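Side-chain contacts in NADH kinase POS5, mitochondrial (Saccharomyces cerevisiae, PDB 3AFO), which phosphorylates NADH, and NAD(+) less readily, with ATP in mitochondria, making it a key source of the cellular reductant NADPH: residues Asn43-Lys48 against Ser132-Thr137; Gly125-Gly130 against Pro140-Phe145. All coordinates share one frame; numbering follows the deposited sequence. Where two conformers were deposited one is given.

Contact 1: residues Asn43-Lys48 against Ser132-Thr137; sequences NVYITK and SMFGNT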
ATOM      1  N   ASN A  43      42.852  16.591  12.951  1.00 29.39           N
ATOM      2  CA  ASN A  43      42.304  15.633  13.912  1.00 27.79           C
ATOM      3  C   ASN A  43      41.230  14.730  13.280  1.00 27.41           C
ATOM      4  O   ASN A  43      40.087  15.158  13.063  1.00 27.48           O
ATOM      5  CB  ASN A  43      41.711  16.349  15.125  1.00 27.11           C
ATOM      6  CG  ASN A  43      42.725  17.231  15.865  1.00 27.57           C
ATOM      7  OD1 ASN A  43      43.945  17.149  15.651  1.00 24.36           O
ATOM      8  ND2 ASN A  43      42.208  18.078  16.753  1.00 24.53           N
ATOM      9  N   VAL A  44      41.604  13.493  12.992  1.00 26.06           N
ATOM     10  CA  VAL A  44      40.704  12.556  12.326  1.00 25.54           C
ATOM     11  C   VAL A  44      40.239  11.488  13.310  1.00 25.15           C
ATOM     12  O   VAL A  44      41.032  10.667  13.768  1.00 25.31           O
ATOM     13  CB  VAL A  44      41.386  11.917  11.093  1.00 25.63           C
ATOM     14  CG1 VAL A  44      40.448  10.921  10.381  1.00 25.26           C
ATOM     15  CG2 VAL A  44      41.838  13.011  10.109  1.00 25.13           C
ATOM     16  N   TYR A  45      38.950  11.516  13.638  1.00 24.91           N
ATOM     17  CA  TYR A  45      38.321  10.494  14.480  1.00 24.70           C
ATOM     18  C   TYR A  45      37.788   9.326  13.637  1.00 24.45           C
ATOM     19  O   TYR A  45      36.998   9.522  12.707  1.00 24.54           O
ATOM     20  CB  TYR A  45      37.205  11.115  15.317  1.00 24.98           C
ATOM     21  CG  TYR A  45      36.392  10.162  16.165  1.00 25.81           C
ATOM     22  CD1 TYR A  45      37.004   9.174  16.931  1.00 26.69           C
ATOM     23  CD2 TYR A  45      35.004  10.284  16.237  1.00 27.25           C
ATOM     24  CE1 TYR A  45      36.259   8.313  17.723  1.00 28.83           C
ATOM     25  CE2 TYR A  45      34.245   9.430  17.034  1.00 28.42           C
ATOM     26  CZ  TYR A  45      34.880   8.448  17.771  1.00 30.25           C
ATOM     27  OH  TYR A  45      34.146   7.595  18.564  1.00 31.04           O
ATOM     28  N   ILE A  46      38.224   8.115  13.976  1.00 24.18           N
ATOM     29  CA  ILE A  46      37.868   6.932  13.195  1.00 23.86           C
ATOM     30  C   ILE A  46      37.096   5.944  14.049  1.00 23.59           C
ATOM     31  O   ILE A  46      37.540   5.572  15.144  1.00 23.59           O
ATOM     32  CB  ILE A  46      39.111   6.224  12.585  1.00 24.00           C
ATOM     33  CG1 ILE A  46      40.041   7.235  11.916  1.00 23.95           C
ATOM     34  CG2 ILE A  46      38.681   5.150  11.571  1.00 23.25           C
ATOM     35  CD1 ILE A  46      41.428   6.703  11.671  1.00 25.54           C
ATOM     36  N   THR A  47      35.933   5.532  13.549  0.50 23.58           N
ATOM     37  CA  THR A  47      35.107   4.534  14.216  0.50 23.37           C
ATOM     38  C   THR A  47      34.880   3.361  13.275  0.50 23.60           C
ATOM     39  O   THR A  47      34.944   3.515  12.054  0.50 23.17           O
ATOM     40  CB  THR A  47      33.735   5.110  14.632  0.50 23.46           C
ATOM     41  OG1 THR A  47      32.941   5.352  13.465  0.50 22.79           O
ATOM     42  CG2 THR A  47      33.911   6.402  15.378  0.50 23.24           C
ATOM     43  N   LYS A  48      34.617   2.189  13.845  1.00 24.04           N
ATOM     44  CA  LYS A  48      34.381   0.995  13.033  1.00 24.82           C
ATOM     45  C   LYS A  48      33.263   0.146  13.602  1.00 25.55           C
ATOM     46  O   LYS A  48      32.945   0.226  14.783  1.00 25.08           O
ATOM     47  CB  LYS A  48      35.657   0.159  12.898  1.00 24.60           C
ATOM     48  CG  LYS A  48      36.161  -0.455  14.204  1.00 25.27           C
ATOM     49  CD  LYS A  48      37.381  -1.333  13.959  1.00 24.96           C
ATOM     50  CE  LYS A  48      37.993  -1.833  15.274  1.00 25.31           C
ATOM     51  NZ  LYS A  48      37.031  -2.621  16.114  1.00 25.17           N
ATOM     52  N   SER A 132      25.890  10.154  16.338  1.00 29.55           N
ATOM     53  CA  SER A 132      25.182  10.198  17.613  1.00 31.28           C
ATOM     54  C   SER A 132      26.007  10.791  18.754  1.00 32.16           C
ATOM     55  O   SER A 132      25.460  11.424  19.663  1.00 32.17           O
ATOM     56  CB  SER A 132      24.749   8.787  17.996  1.00 30.90           C
ATOM     57  OG  SER A 132      23.924   8.829  19.123  1.00 33.52           O
ATOM     58  N   MET A 133      27.315  10.552  18.711  1.00 33.05           N
ATOM     59  CA  MET A 133      28.257  11.144  19.663  1.00 34.55           C
ATOM     60  C   MET A 133      28.196  12.666  19.693  1.00 34.19           C
ATOM     61  O   MET A 133      28.361  13.262  20.749  1.00 34.92           O
ATOM     62  CB  MET A 133      29.684  10.730  19.311  1.00 35.13           C
ATOM     63  CG  MET A 133      30.300   9.701  20.219  1.00 38.53           C
ATOM     64  SD  MET A 133      32.086   9.956  20.138  1.00 43.92           S
ATOM     65  CE  MET A 133      32.658   8.895  21.451  1.00 42.44           C
ATOM     66  N   PHE A 134      27.968  13.280  18.535  1.00 34.09           N
ATOM     67  CA  PHE A 134      27.977  14.741  18.387  1.00 34.57           C
ATOM     68  C   PHE A 134      26.587  15.378  18.536  1.00 35.79           C
ATOM     69  O   PHE A 134      26.326  16.469  17.995  1.00 35.80           O
ATOM     70  CB  PHE A 134      28.593  15.124  17.039  1.00 34.12           C
ATOM     71  CG  PHE A 134      30.004  14.633  16.858  1.00 32.73           C
ATOM     72  CD1 PHE A 134      31.082  15.418  17.256  1.00 30.91           C
ATOM     73  CD2 PHE A 134      30.256  13.378  16.306  1.00 31.80           C
ATOM     74  CE1 PHE A 134      32.398  14.963  17.099  1.00 29.90           C
ATOM     75  CE2 PHE A 134      31.573  12.913  16.142  1.00 31.57           C
ATOM     76  CZ  PHE A 134      32.646  13.715  16.543  1.00 30.19           C
ATOM     77  N   GLY A 135      25.721  14.695  19.289  1.00 36.75           N
ATOM     78  CA  GLY A 135      24.326  15.088  19.488  1.00 38.17           C
ATOM     79  C   GLY A 135      24.080  16.539  19.849  1.00 38.99           C
ATOM     80  O   GLY A 135      23.431  17.267  19.092  1.00 39.50           O
ATOM     81  N   ASN A 136      24.598  16.982  20.990  1.00 39.79           N
ATOM     82  CA  ASN A 136      24.303  18.354  21.427  1.00 40.25           C
ATOM     83  C   ASN A 136      25.245  19.411  20.852  1.00 39.83           C
ATOM     84  O   ASN A 136      25.076  20.602  21.115  1.00 40.56           O
ATOM     85  CB  ASN A 136      24.221  18.452  22.957  1.00 40.98           C
ATOM     86  CG  ASN A 136      25.557  18.210  23.631  1.00 43.03           C
ATOM     87  OD1 ASN A 136      26.378  17.434  23.139  1.00 46.38           O
ATOM     88  ND2 ASN A 136      25.785  18.876  24.762  1.00 45.33           N
ATOM     89  N   THR A 137      26.220  18.992  20.053  1.00 38.71           N
ATOM     90  CA  THR A 137      27.106  19.952  19.411  1.00 37.48           C
ATOM     91  C   THR A 137      27.070  19.923  17.875  1.00 36.36           C
ATOM     92  O   THR A 137      26.202  19.301  17.247  1.00 36.55           O
ATOM     93  CB  THR A 137      28.555  19.817  19.925  1.00 37.85           C
ATOM     94  OG1 THR A 137      29.310  20.962  19.517  1.00 38.33           O
ATOM     95  CG2 THR A 137      29.210  18.557  19.380  1.00 38.47           C
TER
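Tyr45 of strand 43-48 meets Met133 and Phe134, which follow the helix 124-132. Along the strand, Asn43 comes first, its side chain hydrogen-bonded to Arg114 O of helix 108-114 and to Asn74 of the neighbouring strand. Tyr45 makes the whole contact from this side. Its CG stands anti to the backbone N (chi1 176°), which carries the ring off the strand toward the loop. The end of the ring meets Met133. Met133 SD lies 3.5 Å from Tyr45 OH and 3.8 Å from Tyr45 CE2. Met133 CE is also 3.5 Å from Tyr45 OH. The sulfur sits 4.8 Å from the ring centroid, 58° off its normal, an oblique Met-aromatic contact. The methionine chain lies roughly perpendicular to the tyrosine. The Met133 chain is extended beyond CG, which brings its tip across the phenol end. Nearer the root of the ring, Tyr45 CD2 lies 4.2 Å from Phe134 CZ, at the Phe134 edge and near its plane. The two aromatic side chains run antiparallel past one another. No hydrogen bond joins the segments. With an alanine at Tyr45, the Met133 thioether would probably be left without its aromatic partner, with a gap likely to open beside Phe134 CZ. Further on, Lys48 NZ forms a salt bridge with Glu84. Helix 108-114 adds Ile111 to Tyr45 and Val112 to Phe134. The contact is plain buried packing. It joins an inner strand of the parallel sheet in the alpha/beta N-terminal domain of the NAD kinase fold to the loop after a helix.

Contact 2: residues Gly125-Gly130 against Pro140-Phe145; sequences GTILHG and PPVLAF. With NAI (1,4-dihydronicotinamide adenine dinucleotide), chain C.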
ATOM      1  N   GLY A 125      24.700   1.602  10.533  1.00 23.25           N
ATOM      2  CA  GLY A 125      24.784   1.678  11.990  1.00 23.67           C
ATOM      3  C   GLY A 125      26.053   2.374  12.481  1.00 23.98           C
ATOM      4  O   GLY A 125      26.026   3.082  13.485  1.00 23.70           O
ATOM      5  N   THR A 126      27.151   2.193  11.747  1.00 24.05           N
ATOM      6  CA  THR A 126      28.434   2.807  12.099  1.00 24.17           C
ATOM      7  C   THR A 126      28.367   4.329  11.989  1.00 23.90           C
ATOM      8  O   THR A 126      28.787   5.034  12.912  1.00 24.06           O
ATOM      9  CB  THR A 126      29.595   2.258  11.240  1.00 24.59           C
ATOM     10  OG1 THR A 126      29.462   0.836  11.131  1.00 25.14           O
ATOM     11  CG2 THR A 126      30.946   2.596  11.888  1.00 24.71           C
ATOM     12  N   ILE A 127      27.835   4.819  10.875  1.00 23.17           N
ATOM     13  CA  ILE A 127      27.556   6.244  10.706  1.00 23.35           C
ATOM     14  C   ILE A 127      26.635   6.752  11.822  1.00 23.62           C
ATOM     15  O   ILE A 127      26.955   7.736  12.491  1.00 23.47           O
ATOM     16  CB  ILE A 127      26.906   6.527   9.336  1.00 23.36           C
ATOM     17  CG1 ILE A 127      27.821   6.052   8.205  1.00 23.23           C
ATOM     18  CG2 ILE A 127      26.582   8.007   9.175  1.00 23.02           C
ATOM     19  CD1 ILE A 127      27.228   6.250   6.828  1.00 21.72           C
ATOM     20  N   LEU A 128      25.497   6.073  12.022  1.00 23.45           N
ATOM     21  CA  LEU A 128      24.509   6.476  13.020  1.00 23.81           C
ATOM     22  C   LEU A 128      25.093   6.651  14.438  1.00 24.59           C
ATOM     23  O   LEU A 128      24.904   7.691  15.072  1.00 23.91           O
ATOM     24  CB  LEU A 128      23.303   5.513  13.019  1.00 23.21           C
ATOM     25  CG  LEU A 128      22.417   5.546  11.760  1.00 22.27           C
ATOM     26  CD1 LEU A 128      21.233   4.620  11.958  1.00 24.35           C
ATOM     27  CD2 LEU A 128      21.924   6.946  11.436  1.00 21.78           C
ATOM     28  N   HIS A 129      25.803   5.636  14.928  1.00 25.74           N
ATOM     29  CA  HIS A 129      26.431   5.713  16.252  1.00 26.92           C
ATOM     30  C   HIS A 129      27.538   6.768  16.312  1.00 26.90           C
ATOM     31  O   HIS A 129      27.682   7.451  17.323  1.00 27.22           O
ATOM     32  CB  HIS A 129      26.967   4.346  16.706  1.00 27.33           C
ATOM     33  CG  HIS A 129      25.962   3.237  16.610  1.00 30.82           C
ATOM     34  ND1 HIS A 129      26.326   1.913  16.469  1.00 34.39           N
ATOM     35  CD2 HIS A 129      24.606   3.254  16.616  1.00 33.24           C
ATOM     36  CE1 HIS A 129      25.239   1.163  16.408  1.00 35.43           C
ATOM     37  NE2 HIS A 129      24.182   1.952  16.487  1.00 35.13           N
ATOM     38  N   GLY A 130      28.298   6.908  15.230  1.00 26.80           N
ATOM     39  CA  GLY A 130      29.350   7.923  15.147  1.00 27.33           C
ATOM     40  C   GLY A 130      28.812   9.341  15.234  1.00 27.68           C
ATOM     41  O   GLY A 130      29.274  10.144  16.037  1.00 27.42           O
ATOM     42  N   PRO A 140      31.096  17.272  12.890  1.00 24.92           N
ATOM     43  CA  PRO A 140      32.125  17.435  11.868  1.00 24.95           C
ATOM     44  C   PRO A 140      31.686  16.719  10.584  1.00 24.74           C
ATOM     45  O   PRO A 140      30.813  15.851  10.646  1.00 24.76           O
ATOM     46  CB  PRO A 140      33.339  16.729  12.481  1.00 24.89           C
ATOM     47  CG  PRO A 140      32.767  15.762  13.463  1.00 24.78           C
ATOM     48  CD  PRO A 140      31.544  16.421  14.005  1.00 25.18           C
ATOM     49  N   PRO A 141      32.292  17.067   9.434  1.00 24.63           N
ATOM     50  CA  PRO A 141      32.040  16.360   8.179  1.00 24.00           C
ATOM     51  C   PRO A 141      32.250  14.858   8.350  1.00 23.66           C
ATOM     52  O   PRO A 141      33.094  14.438   9.155  1.00 23.29           O
ATOM     53  CB  PRO A 141      33.098  16.932   7.239  1.00 24.67           C
ATOM     54  CG  PRO A 141      33.459  18.253   7.825  1.00 24.67           C
ATOM     55  CD  PRO A 141      33.289  18.142   9.279  1.00 24.56           C
ATOM     56  N   VAL A 142      31.481  14.062   7.608  1.00 22.89           N
ATOM     57  CA  VAL A 142      31.485  12.601   7.762  1.00 22.60           C
ATOM     58  C   VAL A 142      31.957  11.912   6.486  1.00 22.09           C
ATOM     59  O   VAL A 142      31.374  12.091   5.412  1.00 22.07           O
ATOM     60  CB  VAL A 142      30.078  12.062   8.150  1.00 23.29           C
ATOM     61  CG1 VAL A 142      30.115  10.541   8.374  1.00 22.39           C
ATOM     62  CG2 VAL A 142      29.552  12.769   9.397  1.00 22.65           C
ATOM     63  N   LEU A 143      33.023  11.128   6.616  1.00 21.76           N
ATOM     64  CA  LEU A 143      33.591  10.374   5.504  1.00 21.59           C
ATOM     65  C   LEU A 143      33.326   8.905   5.766  1.00 21.40           C
ATOM     66  O   LEU A 143      33.854   8.334   6.719  1.00 20.32           O
ATOM     67  CB  LEU A 143      35.111  10.618   5.376  1.00 21.50           C
ATOM     68  CG  LEU A 143      35.825   9.875   4.232  1.00 21.90           C
ATOM     69  CD1 LEU A 143      35.138  10.098   2.895  1.00 21.60           C
ATOM     70  CD2 LEU A 143      37.334  10.216   4.141  1.00 20.76           C
ATOM     71  N   ALA A 144      32.499   8.305   4.911  1.00 21.14           N
ATOM     72  CA  ALA A 144      31.932   7.005   5.210  1.00 21.73           C
ATOM     73  C   ALA A 144      32.387   5.943   4.203  1.00 22.09           C
ATOM     74  O   ALA A 144      32.139   6.064   2.998  1.00 21.89           O
ATOM     75  CB  ALA A 144      30.403   7.102   5.264  1.00 21.68           C
ATOM     76  N   PHE A 145      33.066   4.916   4.707  1.00 23.13           N
ATOM     77  CA  PHE A 145      33.521   3.800   3.872  1.00 24.33           C
ATOM     78  C   PHE A 145      32.766   2.526   4.197  1.00 25.38           C
ATOM     79  O   PHE A 145      32.674   2.131   5.356  1.00 25.63           O
ATOM     80  CB  PHE A 145      35.016   3.533   4.073  1.00 24.21           C
ATOM     81  CG  PHE A 145      35.907   4.642   3.586  1.00 23.98           C
ATOM     82  CD1 PHE A 145      36.149   4.813   2.231  1.00 24.11           C
ATOM     83  CD2 PHE A 145      36.536   5.491   4.497  1.00 23.62           C
ATOM     84  CE1 PHE A 145      36.993   5.834   1.778  1.00 24.73           C
ATOM     85  CE2 PHE A 145      37.379   6.502   4.057  1.00 23.68           C
ATOM     86  CZ  PHE A 145      37.605   6.679   2.697  1.00 23.14           C
TER
HETATM   87  PA  NAI C1001      20.162  -2.519  11.937  1.00 37.38           P
HETATM   88  O1A NAI C1001      21.350  -3.184  11.308  1.00 38.23           O
HETATM   89  O2A NAI C1001      19.298  -3.461  12.936  1.00 37.53           O
HETATM   90  O5B NAI C1001      19.109  -2.056  10.878  1.00 36.35           O
HETATM   91  C5B NAI C1001      19.586  -1.419   9.793  1.00 32.42           C
HETATM   92  C4B NAI C1001      19.055  -2.075   8.571  1.00 28.63           C
HETATM   93  O4B NAI C1001      18.424  -0.924   7.948  1.00 26.51           O
HETATM   94  C3B NAI C1001      20.365  -2.343   7.838  1.00 27.23           C
HETATM   95  O3B NAI C1001      20.120  -3.216   6.734  1.00 26.14           O
HETATM   96  C2B NAI C1001      20.721  -0.933   7.363  1.00 25.98           C
HETATM   97  O2B NAI C1001      21.536  -0.955   6.198  1.00 29.14           O
HETATM   98  C1B NAI C1001      19.350  -0.375   6.982  1.00 24.59           C
HETATM   99  N9A NAI C1001      19.322   1.111   7.093  1.00 22.58           N
HETATM  100  C8A NAI C1001      19.577   1.853   8.177  1.00 22.08           C
HETATM  101  N7A NAI C1001      19.449   3.152   7.859  1.00 20.73           N
HETATM  102  C5A NAI C1001      19.089   3.232   6.577  1.00 20.58           C
HETATM  103  C6A NAI C1001      18.806   4.280   5.700  1.00 20.36           C
HETATM  104  N6A NAI C1001      18.853   5.573   6.081  1.00 17.25           N
HETATM  105  N1A NAI C1001      18.478   3.972   4.429  1.00 19.23           N
HETATM  106  C2A NAI C1001      18.417   2.720   4.003  1.00 19.36           C
HETATM  107  N3A NAI C1001      18.678   1.703   4.811  1.00 20.02           N
HETATM  108  C4A NAI C1001      19.019   1.929   6.092  1.00 21.24           C
HETATM  109  O3  NAI C1001      20.563  -1.210  12.877  1.00 32.63           O
HETATM  110  PN  NAI C1001      21.456   0.013  12.340  1.00 31.78           P
HETATM  111  O1N NAI C1001      22.221  -0.405  11.120  1.00 30.93           O
HETATM  112  O2N NAI C1001      22.092   0.559  13.557  1.00 30.09           O
HETATM  113  O5D NAI C1001      20.389   1.128  11.801  1.00 27.57           O
HETATM  114  C5D NAI C1001      19.364   1.615  12.650  1.00 23.07           C
HETATM  115  C4D NAI C1001      18.077   1.762  11.854  1.00 20.22           C
HETATM  116  O4D NAI C1001      17.488   0.444  11.771  1.00 19.40           O
HETATM  117  C3D NAI C1001      17.002   2.550  12.587  1.00 19.70           C
HETATM  118  O3D NAI C1001      17.197   3.961  12.420  1.00 19.57           O
HETATM  119  C2D NAI C1001      15.727   2.062  11.860  1.00 18.44           C
HETATM  120  O2D NAI C1001      15.376   2.989  10.822  1.00 17.36           O
HETATM  121  C1D NAI C1001      16.192   0.720  11.222  1.00 18.95           C
HETATM  122  N1N NAI C1001      15.237  -0.323  11.628  1.00 19.37           N
HETATM  123  C2N NAI C1001      14.479  -0.916  10.623  1.00 18.94           C
HETATM  124  C3N NAI C1001      13.539  -1.889  10.919  1.00 18.50           C
HETATM  125  C7N NAI C1001      12.741  -2.519   9.749  1.00 16.82           C
HETATM  126  O7N NAI C1001      11.918  -3.415   9.924  1.00 18.02           O
HETATM  127  N7N NAI C1001      13.021  -2.031   8.558  1.00 15.22           N
HETATM  128  C4N NAI C1001      13.358  -2.277  12.253  1.00 19.61           C
HETATM  129  C5N NAI C1001      14.114  -1.686  13.287  1.00 19.78           C
HETATM  130  C6N NAI C1001      15.055  -0.698  12.989  1.00 19.20           C
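Ile127 packs on Val142 and Ala144 through aliphatic groups, and no ring takes part in that contact. Among the flat groups, the His129 imidazole has Gly125 O on one face. That oxygen lies 3.1 Å above the ring plane, displaced from the ring centre toward its periphery. The same carbonyl accepts the backbone N-H of His129, an ordinary helix bond. NAI O2N approaches the ring obliquely, 3.9 Å from His129 NE2. The Phe145 ring belongs to the other side of the strand. Its CB points away from helix 124-132, and the ring touches Phe156 and His161.

The packing itself is small and apolar. Ile127 CG1 stands beside the backbone N (chi1 -58°), and the chain runs on extended to CD1. This places CD1 3.6 Å from Ala144 CB, with Ile127 CG1 at 4.1 Å from the same methyl. The other branch turns toward Val142: Ile127 CG2 is 4.4 Å from Val142 CG1, a looser touch. Thr120 of strand 117-122 also touches both Ile127 and Ala144.

Other residues of the helix face the dinucleotide. Gly125 N is 3.2 Å from NAI O1N. A side chain at Gly125 would run into NAI O2N, so the bare backbone lets the phosphate come close. Leu128 CD1 lies 3.6 Å from NAI O5D. Thr126 OG1 bonds to Gly123 N, just ahead of the helix, and Asp124 is hydrogen-bonded to the ligand.

Strand 117-122, helix 124-132 and strand 142-146 form a beta-alpha-beta unit. The GGDGT signature of NAD kinases spans the end of strand 117-122 and the start of helix 124-132, beside the bound NADH.

Contacts 1 and 2 share the parallel sheet, with centres 8 Å apart. Strand 117-122 lies between strands 43-48 and 142-146. The segments alternate along the chain, and the loop 132-137 of contact 1 continues from the helix of contact 2. They touch at two places. Phe134 CD1 packs 3.4 Å from Pro140 CD, and Thr126 CG2 lies 3.8 Å from Thr47 OG1. Their relation to the ligand differs. Contact 2 includes the pocket residues Gly125, Leu128 and His129, on the NADH side of the helix. Contact 1 stands back from it, with the Met133 side chain about 14 Å from a bound NADH.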